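Local coordinates for protein deoxyribodipyrimidine photo-lyase (PDB 3UMV) that uses light and a bound FAD to split cyclobutane pyrimidine dimers in ultraviolet-damaged DNA back into separate pyrimidines, at residues Q382-H387 / D473-Y478. Numbering follows the deposited sequence.
Sequences QLEMVH and DAYISY. With URE (urea), chain J.
Tyr-475 OH donates a short hydrogen bond to Glu-384 OE2, 2.6 Å long, reaching the oxygen from above the carboxylate, 53° out of its plane. The same oxygen also accepts a hydrogen bond from His-392 N, in the loop that carries the FAD-binding Lys-390, so two donors grip it. Glu-384 OE2 lies at the edge of the Tyr-475 ring, near its plane, with carboxylate and ring planes 69° apart. The other oxygen, Glu-384 OE1, rests 3.6 Å from Tyr-478 CE1, again at a ring edge, so each oxygen of one carboxylate meets a different tyrosine. Glu-384 OE1 also lies 3.0 Å from the urea O; this urea is hydrogen-bonded to the carbonyl of Pro-278. The two aromatic residues stand three positions apart, about one turn, on helix 472-489, and reach across to helix 376-388 within the all-helical, FAD-binding part of the photolyase fold. Glu-384 CA and Tyr-478 CA are 9.1 Å apart. Glu-384 bridges its share of the gap because CG is anti to the backbone N (chi1 -173°) and the chain continues extended. An alanine here is likely to leave the hydroxyl of the buried Tyr-475 and the His-392 N-H without this acceptor. Leu-377, Ala-380 and Ser-381 pack against Tyr-475.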
ATOM      1  N   GLN A 382       9.074 -18.489   0.096  1.00 16.07           N
ATOM      2  CA  GLN A 382       7.748 -18.658   0.678  1.00 15.94           C
ATOM      3  C   GLN A 382       7.765 -18.593   2.205  1.00 15.75           C
ATOM      4  O   GLN A 382       6.908 -17.951   2.809  1.00 16.36           O
ATOM      5  CB  GLN A 382       7.106 -19.961   0.174  1.00 14.91           C
ATOM      6  CG  GLN A 382       5.795 -20.307   0.841  1.00 14.86           C
ATOM      7  CD  GLN A 382       4.653 -19.382   0.455  1.00 11.22           C
ATOM      8  OE1 GLN A 382       4.697 -18.707  -0.575  1.00 14.42           O
ATOM      9  NE2 GLN A 382       3.621 -19.349   1.284  1.00 14.70           N
ATOM     10  N   LEU A 383       8.758 -19.231   2.833  1.00 15.39           N
ATOM     11  CA  LEU A 383       8.853 -19.220   4.288  1.00 14.62           C
ATOM     12  C   LEU A 383       9.218 -17.850   4.840  1.00 17.50           C
ATOM     13  O   LEU A 383       8.802 -17.497   5.948  1.00 14.83           O
ATOM     14  CB  LEU A 383       9.868 -20.258   4.772  1.00 17.54           C
ATOM     15  CG  LEU A 383       9.416 -21.702   4.535  1.00 23.80           C
ATOM     16  CD1 LEU A 383      10.572 -22.673   4.706  1.00 24.69           C
ATOM     17  CD2 LEU A 383       8.244 -22.080   5.445  1.00 28.03           C
ATOM     18  N   GLU A 384       9.997 -17.081   4.081  1.00 14.43           N
ATOM     19  CA  GLU A 384      10.351 -15.739   4.518  1.00 15.92           C
ATOM     20  C   GLU A 384       9.060 -14.938   4.626  1.00 20.47           C
ATOM     21  O   GLU A 384       8.813 -14.296   5.636  1.00 18.78           O
ATOM     22  CB  GLU A 384      11.353 -15.064   3.579  1.00 11.47           C
ATOM     23  CG  GLU A 384      11.865 -13.713   4.121  1.00 15.02           C
ATOM     24  CD  GLU A 384      12.837 -13.005   3.191  1.00 19.02           C
ATOM     25  OE1 GLU A 384      13.711 -12.281   3.708  1.00 22.32           O
ATOM     26  OE2 GLU A 384      12.736 -13.148   1.954  1.00 15.97           O
ATOM     27  N   MET A 385       8.224 -15.013   3.597  1.00 20.59           N
ATOM     28  CA  MET A 385       6.927 -14.342   3.629  1.00 18.55           C
ATOM     29  C   MET A 385       6.047 -14.852   4.785  1.00 15.94           C
ATOM     30  O   MET A 385       5.478 -14.069   5.545  1.00 14.66           O
ATOM     31  CB  MET A 385       6.217 -14.508   2.281  1.00 17.43           C
ATOM     32  CG  MET A 385       4.895 -13.777   2.198  1.00 18.44           C
ATOM     33  SD  MET A 385       4.057 -13.995   0.610  1.00 21.17           S
ATOM     34  CE  MET A 385       3.998 -15.786   0.503  1.00 13.23           C
ATOM     35  N   VAL A 386       5.951 -16.170   4.933  1.00 17.26           N
ATOM     36  CA  VAL A 386       5.091 -16.749   5.956  1.00 16.14           C
ATOM     37  C   VAL A 386       5.504 -16.335   7.366  1.00 18.69           C
ATOM     38  O   VAL A 386       4.671 -15.912   8.146  1.00 18.64           O
ATOM     39  CB  VAL A 386       5.046 -18.297   5.870  1.00 13.94           C
ATOM     40  CG1 VAL A 386       4.363 -18.894   7.100  1.00 19.79           C
ATOM     41  CG2 VAL A 386       4.343 -18.751   4.586  1.00 14.63           C
ATOM     42  N   HIS A 387       6.790 -16.454   7.690  1.00 17.13           N
ATOM     43  CA  HIS A 387       7.231 -16.245   9.075  1.00 17.46           C
ATOM     44  C   HIS A 387       7.726 -14.833   9.397  1.00 19.69           C
ATOM     45  O   HIS A 387       7.571 -14.358  10.523  1.00 22.50           O
ATOM     46  CB  HIS A 387       8.279 -17.284   9.459  1.00 23.42           C
ATOM     47  CG  HIS A 387       7.764 -18.684   9.410  1.00 25.84           C
ATOM     48  ND1 HIS A 387       6.942 -19.205  10.386  1.00 23.68           N
ATOM     49  CD2 HIS A 387       7.920 -19.661   8.488  1.00 23.48           C
ATOM     50  CE1 HIS A 387       6.629 -20.450  10.074  1.00 27.51           C
ATOM     51  NE2 HIS A 387       7.215 -20.753   8.931  1.00 26.72           N
ATOM     52  N   ASP A 473      22.648 -20.341  -1.069  1.00 22.67           N
ATOM     53  CA  ASP A 473      22.674 -21.176   0.126  1.00 25.60           C
ATOM     54  C   ASP A 473      22.625 -20.343   1.403  1.00 24.99           C
ATOM     55  O   ASP A 473      22.028 -20.759   2.404  1.00 22.42           O
ATOM     56  CB  ASP A 473      23.905 -22.091   0.123  1.00 36.96           C
ATOM     57  CG  ASP A 473      23.868 -23.107  -1.005  1.00 47.56           C
ATOM     58  OD1 ASP A 473      22.768 -23.355  -1.554  1.00 49.37           O
ATOM     59  OD2 ASP A 473      24.935 -23.662  -1.338  1.00 53.73           O
ATOM     60  N   ALA A 474      23.242 -19.163   1.362  1.00 23.49           N
ATOM     61  CA  ALA A 474      23.203 -18.252   2.493  1.00 23.86           C
ATOM     62  C   ALA A 474      21.774 -17.753   2.740  1.00 22.39           C
ATOM     63  O   ALA A 474      21.326 -17.683   3.882  1.00 25.54           O
ATOM     64  CB  ALA A 474      24.179 -17.084   2.285  1.00 25.44           C
ATOM     65  N   TYR A 475      21.049 -17.435   1.672  1.00 20.57           N
ATOM     66  CA  TYR A 475      19.664 -17.006   1.817  1.00 18.38           C
ATOM     67  C   TYR A 475      18.825 -18.124   2.396  1.00 21.12           C
ATOM     68  O   TYR A 475      18.020 -17.916   3.295  1.00 21.75           O
ATOM     69  CB  TYR A 475      19.086 -16.569   0.472  1.00 18.15           C
ATOM     70  CG  TYR A 475      17.626 -16.180   0.526  1.00 18.11           C
ATOM     71  CD1 TYR A 475      16.655 -16.981  -0.064  1.00 17.84           C
ATOM     72  CD2 TYR A 475      17.217 -15.004   1.145  1.00 19.59           C
ATOM     73  CE1 TYR A 475      15.328 -16.628  -0.040  1.00 18.28           C
ATOM     74  CE2 TYR A 475      15.884 -14.643   1.177  1.00 16.64           C
ATOM     75  CZ  TYR A 475      14.941 -15.466   0.583  1.00 17.08           C
ATOM     76  OH  TYR A 475      13.616 -15.142   0.583  1.00 17.28           O
ATOM     77  N   ILE A 476      19.022 -19.323   1.872  1.00 23.03           N
ATOM     78  CA  ILE A 476      18.298 -20.479   2.366  1.00 26.06           C
ATOM     79  C   ILE A 476      18.542 -20.715   3.858  1.00 26.22           C
ATOM     80  O   ILE A 476      17.583 -20.904   4.610  1.00 26.53           O
ATOM     81  CB  ILE A 476      18.619 -21.724   1.540  1.00 21.79           C
ATOM     82  CG1 ILE A 476      18.011 -21.571   0.143  1.00 19.69           C
ATOM     83  CG2 ILE A 476      18.069 -22.970   2.220  1.00 25.02           C
ATOM     84  CD1 ILE A 476      18.554 -22.561  -0.856  1.00 25.55           C
ATOM     85  N   SER A 477      19.812 -20.664   4.277  1.00 24.53           N
ATOM     86  CA  SER A 477      20.197 -20.801   5.685  1.00 31.25           C
ATOM     87  C   SER A 477      19.567 -19.739   6.574  1.00 29.76           C
ATOM     88  O   SER A 477      19.086 -20.041   7.669  1.00 28.63           O
ATOM     89  CB  SER A 477      21.721 -20.720   5.839  1.00 32.20           C
ATOM     90  OG  SER A 477      22.351 -21.807   5.199  1.00 42.22           O
ATOM     91  N   TYR A 478      19.615 -18.494   6.103  1.00 24.91           N
ATOM     92  CA  TYR A 478      19.014 -17.350   6.783  1.00 24.64           C
ATOM     93  C   TYR A 478      17.510 -17.521   7.001  1.00 26.07           C
ATOM     94  O   TYR A 478      16.997 -17.241   8.080  1.00 23.89           O
ATOM     95  CB  TYR A 478      19.304 -16.080   5.984  1.00 21.89           C
ATOM     96  CG  TYR A 478      18.367 -14.930   6.250  1.00 27.41           C
ATOM     97  CD1 TYR A 478      17.300 -14.672   5.400  1.00 30.37           C
ATOM     98  CD2 TYR A 478      18.553 -14.104   7.343  1.00 32.98           C
ATOM     99  CE1 TYR A 478      16.440 -13.614   5.640  1.00 33.98           C
ATOM    100  CE2 TYR A 478      17.708 -13.053   7.596  1.00 37.74           C
ATOM    101  CZ  TYR A 478      16.654 -12.809   6.748  1.00 40.58           C
ATOM    102  OH  TYR A 478      15.821 -11.750   7.016  1.00 47.64           O
TER
HETATM  103  C   URE J 901      13.513  -8.348   3.605  1.00 27.67           C
HETATM  104  O   URE J 901      12.918  -9.412   3.432  1.00 24.40           O
HETATM  105  N1  URE J 901      14.825  -8.297   3.544  1.00 23.56           N
HETATM  106  N2  URE J 901      12.849  -7.296   4.012  1.00 21.81           N